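Side-chain contacts in acyl-CoA dehydrogenase domain protein Tcur3483 (Thermomonospora curvata, PDB 6WY9), which probably oxidises the CH-CH group of its substrate with bound FAD, as members of the acyl-CoA dehydrogenase family do: residues Gly377-Asn380 and Thr381-Gly384; Gly385-Glu388 and Val389-Asp392; Trp282-Asn286 and Gly287-Gln291; Gly269-Met272 and Ile273-Glu277; Gln55-Gly59 and Glu60-Glu64. One frame throughout, in Å; residues are numbered along the deposited sequence.

All five contacts are local and partly buried; contacts 3 and 5 include exposed residues. Contacts 1 and 2 follow each other directly, are linked by a probable hydrogen bond from Asn387 N to Thr381 O, and both touch the cofactor; contact 1 closes helix 369-380 and contact 2 starts helix 387-399. Contacts 3 and 4 share helix 263-286: contact 4 is regular helix with backbone bonds and aliphatic packing, while contact 3 is its far end, its centre about 34 Å from the centre of the chain. Contact 5, in the N-terminal domain, joins two shorter helices by a glycine-rich turn. Ring faces are used in contacts 1, 3 (Trp282) and 5, a cofactor-binding carboxylate in contact 2.

Contact 1 of 5, residues Gly377-Asn380 and Thr381-Gly384; sequences GIVN and TFAG. Unlike the reference sequence in segment 381-384: Ala383 (reference Gly). With FDA (dihydroflavine-adenine dinucleotide), chain C.
A chi1 of 58° places CG of Phe382 between its N and carbonyl carbon and turns the ring back against the end of helix 369-380, while Val379 has CG1 opposite its N (chi1 171°), directed at Ala383 and the flavin. Val379 O lies over the centre of one face of the Phe382 ring. The same oxygen accepts two backbone N-H groups, from Ala383 N at 3.0 Å in the carbonyl plane and from Phe382 N at 3.1 Å above it. Val379 CA adds an off-centre CH-pi contact. CG1 of Val379 packs 3.8 Å from Ala383 CB and equally close to the flavin methyl C8M, and Phe382 CB lies 3.4 Å from the ribose oxygen O3B, so the turn forms part of the cofactor pocket. Thr381 OG1 shares a water with Ile378 O and bonds a polar side chain of another chain. Asn380 and Thr381 rest on helix 326-350, whose Lys333 bonds the carbonyls of Asn380 and Ala383, and the chain then runs on into helix 387-399.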
# COMPACT_ATOMS: atom_id res chain seq x y z
N GLY A 377 -10.76 -14.50 -6.41
CA GLY A 377 -10.78 -13.50 -5.34
C GLY A 377 -11.15 -12.11 -5.80
O GLY A 377 -11.72 -11.31 -5.04
N ILE A 378 -10.82 -11.78 -7.05
CA ILE A 378 -11.18 -10.50 -7.63
C ILE A 378 -12.69 -10.24 -7.62
O ILE A 378 -13.12 -9.07 -7.62
CB ILE A 378 -10.59 -10.44 -9.07
CG1 ILE A 378 -10.97 -11.70 -9.87
CG2 ILE A 378 -9.06 -10.25 -9.02
CD1 ILE A 378 -10.44 -11.76 -11.30
N VAL A 379 -13.52 -11.28 -7.57
CA VAL A 379 -14.96 -11.06 -7.54
C VAL A 379 -15.41 -10.41 -6.23
O VAL A 379 -16.33 -9.59 -6.22
CB VAL A 379 -15.71 -12.37 -7.75
CG1 VAL A 379 -17.25 -12.14 -7.49
CG2 VAL A 379 -15.40 -12.94 -9.15
N ASN A 380 -14.84 -10.84 -5.10
CA ASN A 380 -15.56 -10.62 -3.84
C ASN A 380 -15.33 -9.25 -3.25
O ASN A 380 -15.99 -8.91 -2.26
CB ASN A 380 -15.20 -11.70 -2.81
CG ASN A 380 -15.71 -13.07 -3.25
OD1 ASN A 380 -16.81 -13.20 -3.80
ND2 ASN A 380 -14.92 -14.08 -3.03
N THR A 381 -14.44 -8.45 -3.84
CA THR A 381 -14.37 -7.04 -3.47
C THR A 381 -15.52 -6.22 -4.06
O THR A 381 -15.69 -5.07 -3.64
CB THR A 381 -13.02 -6.42 -3.87
OG1 THR A 381 -12.89 -6.46 -5.30
CG2 THR A 381 -11.85 -7.15 -3.18
N PHE A 382 -16.28 -6.74 -5.04
CA PHE A 382 -17.47 -6.04 -5.47
C PHE A 382 -18.75 -6.85 -5.31
O PHE A 382 -19.82 -6.24 -5.36
CB PHE A 382 -17.34 -5.53 -6.94
CG PHE A 382 -17.06 -6.61 -7.95
CD1 PHE A 382 -18.09 -7.41 -8.44
CD2 PHE A 382 -15.76 -6.81 -8.44
CE1 PHE A 382 -17.84 -8.41 -9.38
CE2 PHE A 382 -15.52 -7.82 -9.43
CZ PHE A 382 -16.52 -8.61 -9.86
N ALA A 383 -18.69 -8.17 -5.13
CA ALA A 383 -19.91 -8.94 -4.82
C ALA A 383 -20.22 -8.84 -3.32
O ALA A 383 -19.32 -8.61 -2.51
CB ALA A 383 -19.76 -10.40 -5.23
N GLY A 384 -21.49 -9.03 -2.97
CA GLY A 384 -21.93 -8.89 -1.58
C GLY A 384 -21.70 -7.51 -0.96
O GLY A 384 -21.35 -7.41 0.22
PA FDA C . -21.03 -1.79 -11.25
O1A FDA C . -20.92 -1.41 -12.69
O2A FDA C . -22.24 -1.31 -10.42
O5B FDA C . -19.73 -1.09 -10.43
C5B FDA C . -18.55 -1.53 -11.05
C4B FDA C . -17.38 -0.96 -10.23
O4B FDA C . -17.64 0.52 -10.12
C3B FDA C . -17.40 -1.39 -8.76
O3B FDA C . -16.70 -2.56 -8.54
C2B FDA C . -16.65 -0.25 -8.10
O2B FDA C . -15.20 -0.25 -8.40
C1B FDA C . -17.20 1.01 -8.82
N9A FDA C . -18.28 1.69 -8.12
C8A FDA C . -19.67 1.44 -8.17
N7A FDA C . -20.37 2.30 -7.45
C5A FDA C . -19.44 3.14 -6.89
C6A FDA C . -19.58 4.23 -6.01
N6A FDA C . -20.79 4.63 -5.57
N1A FDA C . -18.49 4.91 -5.59
C2A FDA C . -17.30 4.44 -6.07
N3A FDA C . -17.01 3.42 -6.90
C4A FDA C . -18.12 2.79 -7.31
N1 FDA C . -25.75 -10.95 -8.22
C2 FDA C . -27.02 -11.51 -7.94
O2 FDA C . -28.05 -10.80 -8.01
N3 FDA C . -27.03 -12.85 -7.60
C4 FDA C . -25.89 -13.68 -7.52
O4 FDA C . -26.01 -14.86 -7.24
C4X FDA C . -24.64 -13.02 -7.82
N5 FDA C . -23.46 -13.77 -7.77
C5X FDA C . -22.39 -13.32 -8.50
C6 FDA C . -21.38 -14.15 -8.84
C7 FDA C . -20.30 -13.66 -9.61
C7M FDA C . -19.27 -14.56 -9.95
C8 FDA C . -20.23 -12.37 -10.00
C8M FDA C . -19.11 -11.85 -10.80
C9 FDA C . -21.25 -11.51 -9.63
C9A FDA C . -22.32 -11.99 -8.89
N10 FDA C . -23.36 -11.13 -8.50
C10 FDA C . -24.59 -11.72 -8.17
C1' FDA C . -23.37 -9.73 -9.02
C2' FDA C . -22.73 -8.74 -8.01
O2' FDA C . -23.55 -8.53 -6.96
C3' FDA C . -22.49 -7.42 -8.88
O3' FDA C . -21.46 -7.62 -9.82
C4' FDA C . -22.21 -6.23 -7.98
O4' FDA C . -23.38 -5.92 -7.31
C5' FDA C . -21.64 -5.08 -8.85
O5' FDA C . -22.63 -4.71 -9.76
P FDA C . -21.95 -4.47 -11.23
O1P FDA C . -21.28 -5.72 -11.55
O2P FDA C . -23.04 -3.94 -12.14
O3P FDA C . -20.74 -3.34 -11.09
O HOH W 1 -11.55 -7.08 -7.63

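Contact 2 of 5, residues Gly385-Glu388 and Val389-Asp392; sequences GVNE and VLRD. With FDA (dihydroflavine-adenine dinucleotide), chain C.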
# COMPACT_ATOMS: atom_id res chain seq x y z
N GLY A 385 -21.92 -6.45 -1.74
CA GLY A 385 -21.53 -5.12 -1.33
C GLY A 385 -20.21 -4.65 -1.95
O GLY A 385 -19.19 -5.33 -1.86
N VAL A 386 -20.22 -3.47 -2.55
CA VAL A 386 -19.11 -2.94 -3.32
C VAL A 386 -18.17 -2.20 -2.36
O VAL A 386 -18.63 -1.32 -1.63
CB VAL A 386 -19.68 -2.03 -4.41
CG1 VAL A 386 -18.62 -1.24 -5.22
CG2 VAL A 386 -20.63 -2.85 -5.31
N ASN A 387 -16.88 -2.56 -2.33
CA ASN A 387 -16.06 -2.07 -1.22
C ASN A 387 -16.02 -0.53 -1.17
O ASN A 387 -15.90 0.03 -0.07
CB ASN A 387 -14.64 -2.68 -1.27
CG ASN A 387 -14.62 -4.14 -0.80
OD1 ASN A 387 -15.69 -4.73 -0.52
ND2 ASN A 387 -13.43 -4.71 -0.71
N GLU A 388 -16.09 0.16 -2.32
CA GLU A 388 -16.17 1.63 -2.27
C GLU A 388 -17.38 2.11 -1.46
O GLU A 388 -17.31 3.09 -0.70
CB GLU A 388 -16.26 2.23 -3.68
CG GLU A 388 -14.86 2.20 -4.42
CD GLU A 388 -14.66 0.93 -5.29
OE1 GLU A 388 -15.29 -0.10 -4.96
OE2 GLU A 388 -13.91 1.00 -6.30
N VAL A 389 -18.53 1.51 -1.71
CA VAL A 389 -19.75 1.90 -1.02
C VAL A 389 -19.66 1.51 0.45
O VAL A 389 -20.14 2.23 1.34
CB VAL A 389 -20.95 1.28 -1.74
CG1 VAL A 389 -22.26 1.46 -0.94
CG2 VAL A 389 -21.05 1.91 -3.13
N LEU A 390 -19.03 0.37 0.73
CA LEU A 390 -18.84 -0.02 2.12
C LEU A 390 -17.96 1.00 2.86
O LEU A 390 -18.25 1.37 4.00
CB LEU A 390 -18.24 -1.43 2.17
CG LEU A 390 -19.22 -2.48 1.62
CD1 LEU A 390 -18.60 -3.88 1.80
CD2 LEU A 390 -20.57 -2.44 2.25
N ARG A 391 -16.91 1.51 2.20
CA ARG A 391 -16.10 2.57 2.82
C ARG A 391 -16.90 3.86 3.02
O ARG A 391 -16.76 4.52 4.07
CB ARG A 391 -14.83 2.83 1.96
CG ARG A 391 -13.76 1.73 2.07
CD ARG A 391 -12.42 2.14 1.35
NE ARG A 391 -11.32 1.30 1.79
CZ ARG A 391 -11.10 0.06 1.34
NH1 ARG A 391 -11.91 -0.49 0.43
NH2 ARG A 391 -10.08 -0.63 1.83
N ASP A 392 -17.76 4.24 2.06
CA ASP A 392 -18.67 5.37 2.27
C ASP A 392 -19.46 5.17 3.55
O ASP A 392 -19.68 6.11 4.32
CB ASP A 392 -19.69 5.52 1.14
CG ASP A 392 -19.08 5.92 -0.21
OD1 ASP A 392 -17.89 6.26 -0.31
OD2 ASP A 392 -19.86 5.86 -1.19
PA FDA C . -21.03 -1.79 -11.25
O1A FDA C . -20.92 -1.41 -12.69
O2A FDA C . -22.24 -1.31 -10.42
O5B FDA C . -19.73 -1.09 -10.43
C5B FDA C . -18.55 -1.53 -11.05
C4B FDA C . -17.38 -0.96 -10.23
O4B FDA C . -17.64 0.52 -10.12
C3B FDA C . -17.40 -1.39 -8.76
O3B FDA C . -16.70 -2.56 -8.54
C2B FDA C . -16.65 -0.25 -8.10
O2B FDA C . -15.20 -0.25 -8.40
C1B FDA C . -17.20 1.01 -8.82
N9A FDA C . -18.28 1.69 -8.12
C8A FDA C . -19.67 1.44 -8.17
N7A FDA C . -20.37 2.30 -7.45
C5A FDA C . -19.44 3.14 -6.89
C6A FDA C . -19.58 4.23 -6.01
N6A FDA C . -20.79 4.63 -5.57
N1A FDA C . -18.49 4.91 -5.59
C2A FDA C . -17.30 4.44 -6.07
N3A FDA C . -17.01 3.42 -6.90
C4A FDA C . -18.12 2.79 -7.31
N1 FDA C . -25.75 -10.95 -8.22
C2 FDA C . -27.02 -11.51 -7.94
O2 FDA C . -28.05 -10.80 -8.01
N3 FDA C . -27.03 -12.85 -7.60
C4 FDA C . -25.89 -13.68 -7.52
O4 FDA C . -26.01 -14.86 -7.24
C4X FDA C . -24.64 -13.02 -7.82
N5 FDA C . -23.46 -13.77 -7.77
C5X FDA C . -22.39 -13.32 -8.50
C6 FDA C . -21.38 -14.15 -8.84
C7 FDA C . -20.30 -13.66 -9.61
C7M FDA C . -19.27 -14.56 -9.95
C8 FDA C . -20.23 -12.37 -10.00
C8M FDA C . -19.11 -11.85 -10.80
C9 FDA C . -21.25 -11.51 -9.63
C9A FDA C . -22.32 -11.99 -8.89
N10 FDA C . -23.36 -11.13 -8.50
C10 FDA C . -24.59 -11.72 -8.17
C1' FDA C . -23.37 -9.73 -9.02
C2' FDA C . -22.73 -8.74 -8.01
O2' FDA C . -23.55 -8.53 -6.96
C3' FDA C . -22.49 -7.42 -8.88
O3' FDA C . -21.46 -7.62 -9.82
C4' FDA C . -22.21 -6.23 -7.98
O4' FDA C . -23.38 -5.92 -7.31
C5' FDA C . -21.64 -5.08 -8.85
O5' FDA C . -22.63 -4.71 -9.76
P FDA C . -21.95 -4.47 -11.23
O1P FDA C . -21.28 -5.72 -11.55
O2P FDA C . -23.04 -3.94 -12.14
O3P FDA C . -20.74 -3.34 -11.09
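Val386 O takes two backbone N-H groups, a sound bond from Leu390 N at 2.9 Å and a weak one from Val389 N. Val386 is the N-cap of helix 387-399, and this opening turn meets the adenosine half of the cofactor. Asn387 O and Glu388 O carry the helical pattern on to Arg391 N and Asp392 N. On the side away from the cofactor, the Leu390 side chain crosses that of Asn387 at a slant, CD1 lying 3.8 Å from OD1. Lys333 holds that OD1, while ND2 is bound by Glu338 and Thr337, all on helix 326-350. The extended Arg391 chain brings NH1 within 3.9 Å of Asn387 CB, at the guanidinium edge; Arg391 is paired with Glu338 and with an acidic side chain of one neighbouring subunit. Facing the cofactor, Val386 CG1 packs 3.6 Å from ribose C2B and Val389 CG2 3.7 Å from adenine N6A. CB and CG of Glu388 lie against C2A and N3A of the adenine, and the bend at chi2 (93°) sends the carboxylate to the ribose. There Glu388 OE2 accepts the ribose hydroxyl O2B at 2.8 Å, and also bonds a polar side chain of a different neighbouring subunit.

Contact 3 of 5, residues Trp282-Asn286 and Gly287-Gln291; sequences WARDN and GVLEQ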
# COMPACT_ATOMS: atom_id res chain seq x y z
N TRP A 282 4.96 -26.57 2.43
CA TRP A 282 5.59 -26.80 1.13
C TRP A 282 6.95 -26.10 1.04
O TRP A 282 7.94 -26.70 0.59
CB TRP A 282 4.65 -26.30 0.04
CG TRP A 282 5.19 -26.28 -1.37
CD1 TRP A 282 5.13 -27.30 -2.31
CD2 TRP A 282 5.81 -25.18 -2.01
NE1 TRP A 282 5.70 -26.86 -3.49
CE2 TRP A 282 6.11 -25.57 -3.33
CE3 TRP A 282 6.17 -23.89 -1.59
CZ2 TRP A 282 6.75 -24.70 -4.25
CZ3 TRP A 282 6.79 -23.04 -2.49
CH2 TRP A 282 7.07 -23.45 -3.80
N ALA A 283 7.01 -24.83 1.48
CA ALA A 283 8.26 -24.08 1.40
C ALA A 283 9.29 -24.61 2.37
O ALA A 283 10.50 -24.48 2.11
CB ALA A 283 7.99 -22.57 1.66
N ARG A 284 8.84 -25.11 3.52
CA ARG A 284 9.73 -25.76 4.48
C ARG A 284 10.43 -26.95 3.83
O ARG A 284 11.62 -27.18 4.05
CB ARG A 284 8.92 -26.23 5.69
CG ARG A 284 9.74 -27.09 6.74
CD ARG A 284 8.81 -27.78 7.71
NE ARG A 284 7.95 -28.70 6.97
CZ ARG A 284 6.70 -29.03 7.31
NH1 ARG A 284 6.12 -28.51 8.39
NH2 ARG A 284 6.05 -29.90 6.54
N ASP A 285 9.67 -27.74 3.08
CA ASP A 285 10.21 -29.02 2.63
C ASP A 285 11.01 -28.89 1.34
O ASP A 285 11.72 -29.83 0.98
CB ASP A 285 9.06 -30.04 2.50
CG ASP A 285 8.51 -30.43 3.86
OD1 ASP A 285 9.18 -30.14 4.88
OD2 ASP A 285 7.42 -31.02 3.95
N ASN A 286 10.97 -27.75 0.64
CA ASN A 286 11.85 -27.60 -0.53
C ASN A 286 12.88 -26.48 -0.39
O ASN A 286 13.54 -26.13 -1.38
CB ASN A 286 11.04 -27.39 -1.81
CG ASN A 286 10.21 -26.10 -1.77
OD1 ASN A 286 10.39 -25.26 -0.89
ND2 ASN A 286 9.31 -25.95 -2.74
N GLY A 287 13.01 -25.88 0.80
CA GLY A 287 14.00 -24.84 1.03
C GLY A 287 13.58 -23.44 0.67
O GLY A 287 14.34 -22.48 0.93
N VAL A 288 12.39 -23.27 0.07
CA VAL A 288 11.93 -21.92 -0.22
C VAL A 288 11.80 -21.11 1.07
O VAL A 288 11.96 -19.89 1.07
CB VAL A 288 10.60 -21.98 -1.01
CG1 VAL A 288 9.89 -20.59 -1.01
CG2 VAL A 288 10.83 -22.50 -2.49
N LEU A 289 11.48 -21.78 2.18
CA LEU A 289 11.37 -21.13 3.51
C LEU A 289 12.70 -20.52 4.01
O LEU A 289 12.69 -19.64 4.90
CB LEU A 289 10.83 -22.15 4.52
CG LEU A 289 10.42 -21.62 5.93
CD1 LEU A 289 9.25 -20.63 5.85
CD2 LEU A 289 10.04 -22.81 6.80
N GLU A 290 13.84 -20.89 3.42
CA GLU A 290 15.11 -20.29 3.83
C GLU A 290 15.33 -18.91 3.25
O GLU A 290 16.28 -18.22 3.66
CB GLU A 290 16.29 -21.21 3.43
CG GLU A 290 16.26 -22.57 4.12
CD GLU A 290 16.35 -22.39 5.63
OE1 GLU A 290 17.47 -22.46 6.20
OE2 GLU A 290 15.30 -22.09 6.24
N GLN A 291 14.51 -18.49 2.26
CA GLN A 291 14.65 -17.15 1.68
C GLN A 291 14.09 -16.09 2.63
O GLN A 291 12.92 -16.18 3.02
CB GLN A 291 13.89 -17.09 0.35
CG GLN A 291 14.50 -17.99 -0.73
CD GLN A 291 15.93 -17.61 -1.06
OE1 GLN A 291 16.27 -16.43 -1.20
NE2 GLN A 291 16.80 -18.62 -1.17
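Ala283 CB is the apolar centre, with Val288 and Leu289 gathered around it. Val288 CB lies 3.8 Å from Ala283 CB, and Leu289 CB is 4.1 Å from the same methyl. CD2 of Leu289 lies against Arg284, 3.8 Å from its CB, while the Val288 side chain crosses that of Trp282, with Val288 CG2 4.1 Å from Trp282 CZ3. Val288 and Leu289 also pack on helix 292-321, on Val294 and Leu298 respectively.

Further out, Asn286 has CG between its N and carbonyl carbon (chi1 63°), which turns the amide back over the helix end. ND2 of Asn286 lies above one face of the Trp282 ring, toward its rim, and OD1 accepts Val288 N at 3.0 Å from above the amide plane, closing an Asx turn. Ala283 O takes Leu289 N at 2.9 Å, again from well outside its carbonyl plane. At the polar edge Arg284 grips Asp285 side-on, NE to OD1 at 2.8 Å and NH2 to OD2 at 3.1 Å, with both oxygens near the guanidinium plane. NH1 of Arg284 bonds the backbone of another chain.

Gly287, with its phi of 86°, breaks the helical course: this is a glycine-terminated helix end, followed by a short 3-10 segment, in the helix-to-helix turn of a helical domain.

Contact 4 of 5, residues Gly269-Met272 and Ile273-Glu277; sequences GGRM and IRLWE
Gly269 O accepts Ile273 N at 3.0 Å, and the backbone oxygens of Gly270, Arg271 and Met272 likewise receive Arg274 N, Leu275 N and Trp276 N, the i to i+4 pattern of an alpha helix in mid-course.

Apolar contacts centre on Leu275. Its CG stands opposite the carbonyl carbon (chi1 -76°), directing the branch back along the helix, where CD1 meets Arg271 CG at 4.2 Å and Met272 SD at 4.3 Å. The side chains of Leu275 and Arg271 run askew to each other. Ile273 leans back over the two glycines, with CB 3.5 Å from Gly270 O and CG1 3.5 Å from Gly269 O.

Charged ends point elsewhere: Arg271 NH2 bonds Gln369 and Arg274 NH2 forms a salt bridge with Asp98.

Other helices flank this length of helix 263-286: Met272 and Leu275 share Leu373 of helix 369-380, Met272 also meets helix 326-350, Ile273 and Trp276 pack on helix 292-321, and the arginines reach helix 90-103.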
# COMPACT_ATOMS: atom_id res chain seq x y z
N GLY A 269 -12.30 -16.86 4.17
CA GLY A 269 -11.06 -16.57 4.86
C GLY A 269 -10.47 -17.79 5.54
O GLY A 269 -9.26 -18.00 5.53
N GLY A 270 -11.33 -18.63 6.12
CA GLY A 270 -10.85 -19.88 6.69
C GLY A 270 -10.07 -20.69 5.69
O GLY A 270 -9.00 -21.23 6.00
N ARG A 271 -10.55 -20.73 4.44
CA ARG A 271 -9.86 -21.48 3.40
C ARG A 271 -8.49 -20.88 3.07
O ARG A 271 -7.52 -21.61 2.85
CB ARG A 271 -10.74 -21.53 2.15
CG ARG A 271 -10.09 -22.33 1.06
CD ARG A 271 -11.05 -22.81 -0.00
NE ARG A 271 -10.28 -23.61 -0.95
CZ ARG A 271 -10.62 -23.84 -2.20
NH1 ARG A 271 -11.75 -23.35 -2.69
NH2 ARG A 271 -9.83 -24.58 -2.96
N MET A 272 -8.39 -19.56 3.01
CA MET A 272 -7.08 -18.95 2.76
C MET A 272 -6.09 -19.18 3.90
O MET A 272 -4.87 -19.25 3.68
CB MET A 272 -7.23 -17.44 2.51
CG MET A 272 -8.04 -17.12 1.25
SD MET A 272 -7.41 -17.95 -0.21
CE MET A 272 -5.64 -17.55 -0.21
N ILE A 273 -6.59 -19.26 5.13
CA ILE A 273 -5.70 -19.60 6.25
C ILE A 273 -5.12 -21.00 6.05
O ILE A 273 -3.90 -21.22 6.21
CB ILE A 273 -6.46 -19.47 7.58
CG1 ILE A 273 -6.72 -18.00 7.90
CG2 ILE A 273 -5.66 -20.13 8.74
CD1 ILE A 273 -7.66 -17.77 9.11
N ARG A 274 -5.97 -21.96 5.69
CA ARG A 274 -5.49 -23.32 5.43
C ARG A 274 -4.45 -23.36 4.31
O ARG A 274 -3.44 -24.09 4.39
CB ARG A 274 -6.66 -24.26 5.09
CG ARG A 274 -7.67 -24.46 6.22
CD ARG A 274 -6.99 -24.86 7.52
NE ARG A 274 -7.88 -25.56 8.46
CZ ARG A 274 -8.09 -26.87 8.46
NH1 ARG A 274 -7.50 -27.67 7.57
NH2 ARG A 274 -8.90 -27.41 9.36
N LEU A 275 -4.71 -22.65 3.22
CA LEU A 275 -3.77 -22.61 2.11
C LEU A 275 -2.45 -21.96 2.52
O LEU A 275 -1.39 -22.41 2.10
CB LEU A 275 -4.41 -21.88 0.92
CG LEU A 275 -5.45 -22.79 0.23
CD1 LEU A 275 -6.35 -22.04 -0.79
CD2 LEU A 275 -4.77 -24.04 -0.44
N TRP A 276 -2.50 -20.87 3.30
CA TRP A 276 -1.29 -20.28 3.87
C TRP A 276 -0.48 -21.33 4.64
O TRP A 276 0.72 -21.48 4.42
CB TRP A 276 -1.67 -19.09 4.76
CG TRP A 276 -0.48 -18.39 5.44
CD1 TRP A 276 0.12 -17.23 5.03
CD2 TRP A 276 0.17 -18.77 6.65
NE1 TRP A 276 1.15 -16.88 5.90
CE2 TRP A 276 1.20 -17.81 6.90
CE3 TRP A 276 0.01 -19.84 7.54
CZ2 TRP A 276 2.05 -17.89 8.00
CZ3 TRP A 276 0.87 -19.92 8.64
CH2 TRP A 276 1.88 -18.95 8.85
N GLU A 277 -1.14 -22.09 5.51
CA GLU A 277 -0.45 -23.15 6.23
C GLU A 277 0.17 -24.17 5.28
O GLU A 277 1.28 -24.67 5.53
CB GLU A 277 -1.40 -23.89 7.16
CG GLU A 277 -1.89 -23.07 8.30
CD GLU A 277 -2.86 -23.89 9.14
OE1 GLU A 277 -3.80 -24.50 8.58
OE2 GLU A 277 -2.63 -23.98 10.35

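Contact 5 of 5, residues Gln55-Gly59 and Glu60-Glu64; sequences QGVGG and ERFRE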
# COMPACT_ATOMS: atom_id res chain seq x y z
N GLN A 55 -16.68 -25.21 -9.64
CA GLN A 55 -17.92 -24.87 -10.33
C GLN A 55 -18.89 -24.14 -9.41
O GLN A 55 -19.59 -23.21 -9.84
CB GLN A 55 -18.56 -26.15 -10.88
CG GLN A 55 -17.58 -27.04 -11.62
CD GLN A 55 -18.04 -28.49 -11.65
OE1 GLN A 55 -18.99 -28.88 -10.97
NE2 GLN A 55 -17.35 -29.30 -12.45
N GLY A 56 -18.95 -24.55 -8.14
CA GLY A 56 -19.85 -23.92 -7.19
C GLY A 56 -21.29 -24.27 -7.52
O GLY A 56 -21.59 -25.27 -8.17
N VAL A 57 -22.20 -23.41 -7.07
CA VAL A 57 -23.63 -23.66 -7.23
C VAL A 57 -24.02 -23.95 -8.69
O VAL A 57 -25.08 -24.52 -8.94
CB VAL A 57 -24.42 -22.47 -6.67
CG1 VAL A 57 -24.31 -22.45 -5.15
CG2 VAL A 57 -23.89 -21.17 -7.25
N GLY A 58 -23.19 -23.58 -9.64
CA GLY A 58 -23.57 -23.84 -11.02
C GLY A 58 -23.15 -25.18 -11.58
O GLY A 58 -23.42 -25.44 -12.76
N GLY A 59 -22.49 -26.04 -10.76
CA GLY A 59 -21.91 -27.28 -11.24
C GLY A 59 -22.90 -28.43 -11.28
O GLY A 59 -23.96 -28.40 -10.65
N GLU A 60 -22.54 -29.47 -12.05
CA GLU A 60 -23.51 -30.51 -12.38
C GLU A 60 -23.87 -31.35 -11.16
O GLU A 60 -25.05 -31.64 -10.91
CB GLU A 60 -22.97 -31.39 -13.50
CG GLU A 60 -23.13 -30.79 -14.88
CD GLU A 60 -22.79 -31.78 -15.98
OE1 GLU A 60 -23.71 -32.20 -16.71
OE2 GLU A 60 -21.60 -32.14 -16.09
N ARG A 61 -22.85 -31.74 -10.40
CA ARG A 61 -23.00 -32.61 -9.24
C ARG A 61 -23.36 -31.85 -7.98
O ARG A 61 -23.40 -32.44 -6.90
CB ARG A 61 -21.71 -33.41 -9.02
CG ARG A 61 -21.45 -34.42 -10.12
CD ARG A 61 -21.67 -35.85 -9.63
NE ARG A 61 -20.45 -36.44 -9.08
CZ ARG A 61 -19.47 -36.95 -9.83
NH1 ARG A 61 -18.39 -37.47 -9.25
NH2 ARG A 61 -19.57 -36.93 -11.15
N PHE A 62 -23.62 -30.55 -8.10
CA PHE A 62 -23.95 -29.78 -6.92
C PHE A 62 -25.15 -30.37 -6.19
O PHE A 62 -25.07 -30.68 -4.99
CB PHE A 62 -24.17 -28.32 -7.32
CG PHE A 62 -24.64 -27.45 -6.20
CD1 PHE A 62 -23.90 -27.31 -5.04
CD2 PHE A 62 -25.82 -26.72 -6.34
CE1 PHE A 62 -24.33 -26.49 -4.02
CE2 PHE A 62 -26.27 -25.90 -5.32
CZ PHE A 62 -25.54 -25.78 -4.16
N ARG A 63 -26.27 -30.57 -6.90
CA ARG A 63 -27.48 -31.04 -6.23
C ARG A 63 -27.28 -32.42 -5.62
O ARG A 63 -27.86 -32.74 -4.58
CB ARG A 63 -28.67 -31.07 -7.20
CG ARG A 63 -29.01 -29.76 -7.84
CD ARG A 63 -29.31 -28.72 -6.79
NE ARG A 63 -30.33 -29.18 -5.85
CZ ARG A 63 -31.60 -28.78 -5.88
NH1 ARG A 63 -32.01 -27.92 -6.81
NH2 ARG A 63 -32.46 -29.24 -4.98
N GLU A 64 -26.49 -33.25 -6.30
CA GLU A 64 -26.13 -34.57 -5.78
C GLU A 64 -25.49 -34.47 -4.40
O GLU A 64 -25.84 -35.23 -3.48
CB GLU A 64 -25.19 -35.24 -6.77
CG GLU A 64 -25.20 -36.74 -6.75
CD GLU A 64 -24.20 -37.30 -7.73
OE1 GLU A 64 -23.22 -37.94 -7.28
OE2 GLU A 64 -24.40 -37.08 -8.94
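A type I beta turn from Gly59 to Phe62 leads the chain into helix 62-71, with Arg61 as N-cap, after a glycine-rich break at the end of helix 47-55. The turn is closed by a weak bond from Phe62 N to Gly59 O at 3.4 Å. The Phe62 ring joins the start of the helix to the segment before the turn. CG of Phe62 stands opposite the backbone N (chi1 174°), turning the ring back to that segment, where Val57 CA sits almost squarely over one face, 3.9 Å from the centroid, in a CH-pi contact. Side by side and pointing the same way, the two side chains also meet through Val57 CG1 and Phe62 CZ at 3.7 Å. Val57 O lies 3.5 Å from Phe62 CD2, and Gly59 O comes within 3.3 Å of Phe62 CB.

Gly56, with positive phi, takes the chain out of the helix, and its oxygen accepts Gly59 N at 2.8 Å across the short 3-10 segment. Arg61 is paired with Glu48 of helix 47-55; its link to Glu64 is long and rests on charge alone.

Val57 touches Ser179, a residue that binds FAD. The carbonyls of Val57 and Gly58 bond Thr183 and Asn182, and Phe62 packs on Thr183, which ties the turn between helices 47-55 and 62-71 to the loop between strands 168-176 and 186-192, while Phe62 also packs on Pro106 between helices 90-103 and 109-122.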